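Local coordinates for protein putative isomerase (PDB 2OQH) that probably acts as a sugar-acid dehydratase or isomerase of the enolase superfamily, possibly converting D-glucarate to 5-dehydro-4-deoxy-D-glucarate, at residues A[284-298]-A[313-326]. Numbering follows the deposited sequence.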
# COMPACT_ATOMS: atom_id res chain seq x y z
N ALA A 284 -8.05 -10.28 3.79
CA ALA A 284 -9.35 -9.86 3.26
C ALA A 284 -10.42 -10.78 3.84
O ALA A 284 -11.50 -10.33 4.23
CB ALA A 284 -9.35 -9.94 1.74
N ALA A 285 -10.12 -12.07 3.89
CA ALA A 285 -11.06 -13.04 4.44
C ALA A 285 -11.32 -12.70 5.91
O ALA A 285 -12.47 -12.66 6.36
CB ALA A 285 -10.49 -14.46 4.32
N HIS A 286 -10.25 -12.45 6.66
CA HIS A 286 -10.36 -12.09 8.08
C HIS A 286 -11.25 -10.87 8.28
O HIS A 286 -12.08 -10.84 9.20
CB HIS A 286 -8.98 -11.80 8.68
CG HIS A 286 -8.18 -13.03 9.04
ND1 HIS A 286 -7.80 -13.97 8.10
CD2 HIS A 286 -7.66 -13.43 10.22
CE1 HIS A 286 -7.07 -14.90 8.70
NE2 HIS A 286 -6.97 -14.60 9.98
N CYS A 287 -11.09 -9.86 7.43
CA CYS A 287 -11.90 -8.65 7.56
C CYS A 287 -13.39 -8.90 7.34
O CYS A 287 -14.23 -8.34 8.06
CB CYS A 287 -11.41 -7.59 6.58
SG CYS A 287 -9.82 -6.89 7.01
N GLU A 288 -13.73 -9.73 6.36
CA GLU A 288 -15.13 -10.02 6.09
C GLU A 288 -15.73 -10.80 7.26
O GLU A 288 -16.87 -10.55 7.65
CB GLU A 288 -15.27 -10.84 4.81
CG GLU A 288 -14.73 -10.14 3.57
CD GLU A 288 -15.06 -10.88 2.29
OE1 GLU A 288 -14.92 -12.12 2.27
OE2 GLU A 288 -15.45 -10.22 1.30
N THR A 289 -14.97 -11.73 7.81
CA THR A 289 -15.44 -12.54 8.93
C THR A 289 -15.75 -11.67 10.15
O THR A 289 -16.72 -11.91 10.86
CB THR A 289 -14.38 -13.60 9.34
OG1 THR A 289 -14.17 -14.50 8.25
CG2 THR A 289 -14.85 -14.39 10.57
N PHE A 290 -14.93 -10.65 10.37
CA PHE A 290 -15.14 -9.79 11.52
C PHE A 290 -15.83 -8.48 11.22
O PHE A 290 -15.81 -7.56 12.04
CB PHE A 290 -13.80 -9.54 12.20
CG PHE A 290 -13.36 -10.68 13.07
CD1 PHE A 290 -13.76 -10.74 14.40
CD2 PHE A 290 -12.59 -11.71 12.55
CE1 PHE A 290 -13.41 -11.84 15.21
CE2 PHE A 290 -12.23 -12.82 13.35
CZ PHE A 290 -12.64 -12.87 14.69
N GLY A 291 -16.45 -8.39 10.05
CA GLY A 291 -17.15 -7.18 9.68
C GLY A 291 -16.29 -5.93 9.71
O GLY A 291 -16.70 -4.89 10.21
N LEU A 292 -15.08 -6.04 9.18
CA LEU A 292 -14.17 -4.90 9.13
C LEU A 292 -14.07 -4.40 7.71
O LEU A 292 -14.18 -5.18 6.76
CB LEU A 292 -12.77 -5.30 9.58
CG LEU A 292 -12.55 -5.91 10.96
CD1 LEU A 292 -11.07 -6.19 11.13
CD2 LEU A 292 -13.07 -4.97 12.05
N GLY A 293 -13.88 -3.10 7.54
CA GLY A 293 -13.69 -2.57 6.21
C GLY A 293 -12.23 -2.86 5.91
O GLY A 293 -11.47 -3.23 6.82
N MSE A 294 -11.82 -2.73 4.66
CA MSE A 294 -10.43 -2.96 4.28
C MSE A 294 -10.06 -2.09 3.10
O MSE A 294 -10.91 -1.76 2.27
CB MSE A 294 -10.18 -4.43 3.90
CG MSE A 294 -8.72 -4.72 3.49
SE MSE A 294 -8.37 -6.52 2.84
CE MSE A 294 -6.44 -6.50 2.99
N ASN A 295 -8.79 -1.71 3.02
CA ASN A 295 -8.30 -0.89 1.92
C ASN A 295 -6.83 -1.24 1.83
O ASN A 295 -6.33 -2.02 2.64
CB ASN A 295 -8.49 0.59 2.25
CG ASN A 295 -8.52 1.48 1.01
OD1 ASN A 295 -8.57 0.99 -0.12
ND2 ASN A 295 -8.50 2.79 1.23
N LEU A 296 -6.12 -0.69 0.84
CA LEU A 296 -4.70 -0.97 0.74
C LEU A 296 -3.89 0.28 1.06
O LEU A 296 -4.26 1.39 0.69
CB LEU A 296 -4.33 -1.49 -0.65
CG LEU A 296 -4.81 -2.89 -1.02
CD1 LEU A 296 -4.20 -3.29 -2.36
CD2 LEU A 296 -4.43 -3.90 0.06
N HIS A 297 -2.79 0.07 1.77
CA HIS A 297 -1.89 1.15 2.14
C HIS A 297 -0.76 1.19 1.12
O HIS A 297 -0.35 0.15 0.60
CB HIS A 297 -1.32 0.87 3.54
CG HIS A 297 -0.19 1.76 3.92
ND1 HIS A 297 1.13 1.39 3.79
CD2 HIS A 297 -0.17 3.00 4.46
CE1 HIS A 297 1.91 2.36 4.23
NE2 HIS A 297 1.14 3.35 4.64
N SER A 298 -0.26 2.38 0.83
CA SER A 298 0.83 2.51 -0.14
C SER A 298 2.13 2.96 0.50
O SER A 298 2.17 3.95 1.25
CB SER A 298 0.46 3.49 -1.24
OG SER A 298 1.59 3.76 -2.04
N VAL A 313 -6.66 -6.24 -5.56
CA VAL A 313 -7.91 -5.49 -5.48
C VAL A 313 -8.95 -6.03 -6.45
O VAL A 313 -10.11 -6.24 -6.10
CB VAL A 313 -7.68 -3.99 -5.78
CG1 VAL A 313 -9.01 -3.26 -5.82
CG2 VAL A 313 -6.77 -3.37 -4.72
N SER A 314 -8.51 -6.26 -7.68
CA SER A 314 -9.37 -6.76 -8.75
C SER A 314 -10.09 -8.06 -8.40
O SER A 314 -11.25 -8.25 -8.77
CB SER A 314 -8.53 -6.95 -10.02
OG SER A 314 -9.32 -7.45 -11.09
N SER A 315 -9.42 -8.95 -7.68
CA SER A 315 -10.01 -10.24 -7.32
C SER A 315 -10.59 -10.30 -5.91
O SER A 315 -11.07 -11.35 -5.47
CB SER A 315 -8.96 -11.34 -7.46
OG SER A 315 -7.87 -11.11 -6.57
N THR A 316 -10.58 -9.17 -5.21
CA THR A 316 -11.05 -9.17 -3.82
C THR A 316 -12.26 -8.27 -3.54
O THR A 316 -12.14 -7.04 -3.48
CB THR A 316 -9.88 -8.77 -2.90
OG1 THR A 316 -8.74 -9.60 -3.20
CG2 THR A 316 -10.26 -8.97 -1.43
N PRO A 317 -13.44 -8.87 -3.34
CA PRO A 317 -14.67 -8.13 -3.07
C PRO A 317 -14.60 -7.02 -2.01
O PRO A 317 -15.01 -5.90 -2.28
CB PRO A 317 -15.65 -9.24 -2.69
CG PRO A 317 -15.25 -10.35 -3.60
CD PRO A 317 -13.73 -10.32 -3.47
N VAL A 318 -14.08 -7.32 -0.83
CA VAL A 318 -14.02 -6.33 0.24
C VAL A 318 -13.18 -5.07 -0.06
O VAL A 318 -13.36 -4.03 0.59
CB VAL A 318 -13.53 -6.97 1.56
CG1 VAL A 318 -12.05 -7.29 1.49
CG2 VAL A 318 -13.84 -6.06 2.73
N LEU A 319 -12.27 -5.14 -1.02
CA LEU A 319 -11.46 -3.98 -1.36
C LEU A 319 -12.23 -3.09 -2.35
O LEU A 319 -11.82 -2.88 -3.49
CB LEU A 319 -10.13 -4.43 -1.96
CG LEU A 319 -9.19 -5.04 -0.92
CD1 LEU A 319 -8.01 -5.73 -1.58
CD2 LEU A 319 -8.71 -3.95 0.02
N SER A 320 -13.36 -2.56 -1.87
CA SER A 320 -14.24 -1.73 -2.68
C SER A 320 -14.05 -0.23 -2.52
O SER A 320 -14.84 0.56 -3.03
CB SER A 320 -15.68 -2.07 -2.34
OG SER A 320 -15.93 -1.81 -0.97
N ARG A 321 -13.00 0.17 -1.81
CA ARG A 321 -12.75 1.59 -1.56
C ARG A 321 -11.66 2.13 -2.46
O ARG A 321 -10.95 1.38 -3.13
CB ARG A 321 -12.32 1.78 -0.10
CG ARG A 321 -13.35 1.32 0.92
CD ARG A 321 -12.68 0.98 2.24
NE ARG A 321 -13.63 0.56 3.27
CZ ARG A 321 -14.15 1.36 4.20
NH1 ARG A 321 -13.80 2.64 4.23
NH2 ARG A 321 -15.00 0.88 5.09
N ALA A 322 -11.52 3.46 -2.48
CA ALA A 322 -10.46 4.07 -3.27
C ALA A 322 -9.21 3.81 -2.45
O ALA A 322 -9.10 4.29 -1.33
CB ALA A 322 -10.70 5.56 -3.42
N ILE A 323 -8.27 3.05 -3.00
CA ILE A 323 -7.04 2.72 -2.27
C ILE A 323 -6.06 3.87 -2.20
O ILE A 323 -6.17 4.84 -2.95
CB ILE A 323 -6.29 1.53 -2.91
CG1 ILE A 323 -5.75 1.94 -4.28
CG2 ILE A 323 -7.23 0.32 -3.04
CD1 ILE A 323 -4.83 0.91 -4.93
N ASP A 324 -5.10 3.75 -1.28
CA ASP A 324 -4.04 4.74 -1.14
C ASP A 324 -3.02 4.35 -2.19
O ASP A 324 -2.70 3.17 -2.34
CB ASP A 324 -3.38 4.67 0.24
CG ASP A 324 -4.15 5.44 1.30
OD1 ASP A 324 -5.10 6.16 0.94
OD2 ASP A 324 -3.78 5.34 2.49
N SER A 325 -2.52 5.32 -2.94
CA SER A 325 -1.55 5.01 -3.97
C SER A 325 -0.78 6.24 -4.37
O SER A 325 -1.37 7.24 -4.77
CB SER A 325 -2.23 4.42 -5.21
OG SER A 325 -1.29 4.26 -6.27
N MSE A 326 0.54 6.17 -4.24
CA MSE A 326 1.36 7.31 -4.62
C MSE A 326 1.85 7.09 -6.05
O MSE A 326 2.81 7.72 -6.48
CB MSE A 326 2.55 7.46 -3.67
CG MSE A 326 2.19 8.03 -2.29
SE MSE A 326 0.63 9.21 -2.32
CE MSE A 326 -0.60 8.02 -1.42
O HOH W 1 -13.08 -10.08 -0.32
O HOH W 2 -13.82 -2.19 2.78
O HOH W 3 -10.55 -0.90 -0.82
O HOH W 4 -1.89 0.62 -2.07
O HOH W 5 2.17 3.92 -4.87
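Val318 wedges between helix 277-289 and strand 293-296. Its CG1 lies 3.8 Å from Ala284 CB and also reaches the selenium of Met294, a selenomethionine. Ala284, with only a methyl, lets the turn come close, and that methyl packs tightly on Thr316 CG2. Met294, with CG anti to the backbone N (chi1 180°), extends an unbranched chain across Leu319, where Met294 CG meets Leu319 CD2 at 3.6 Å. Farther along, the Leu296 and Val313 side chains slide past each other in opposite directions, CD1 of Leu296 packing tightly on CG2 of Val313 and joining the strand to helix 303-315.

Direct polar links are few. The amide NH2 of Asn295 suits a buried place facing two oxygens, Ala322 O and Tyr221 OH: ND2 bonds to Ala322 O at 3.0 Å, the acceptor in its amide plane but the donor above the carbonyl plane. Asn295 OD1 packs against Ile323 CA and CG2, with a water 2.8 Å away. Arg195 shares Ala322 O. Asp324 N donates to Leu296 O at 3.2 Å, the backbone bond between the two strands.

Water bridges further polar atoms. One molecule accepts from Met294 N and, in the guanidinium plane, from Arg321 NE (2.8 Å), and donates to Val318 O. The long Arg321 chain lays CD against Met294 O and carries NH1 to a salt bridge with Glu220.

Strands 293-296 and 323-324 thus meet through sparse backbone bonding, side chains and water, connected by helix 303-315 in a right-handed beta-alpha-beta crossover of the enolase-superfamily TIM barrel.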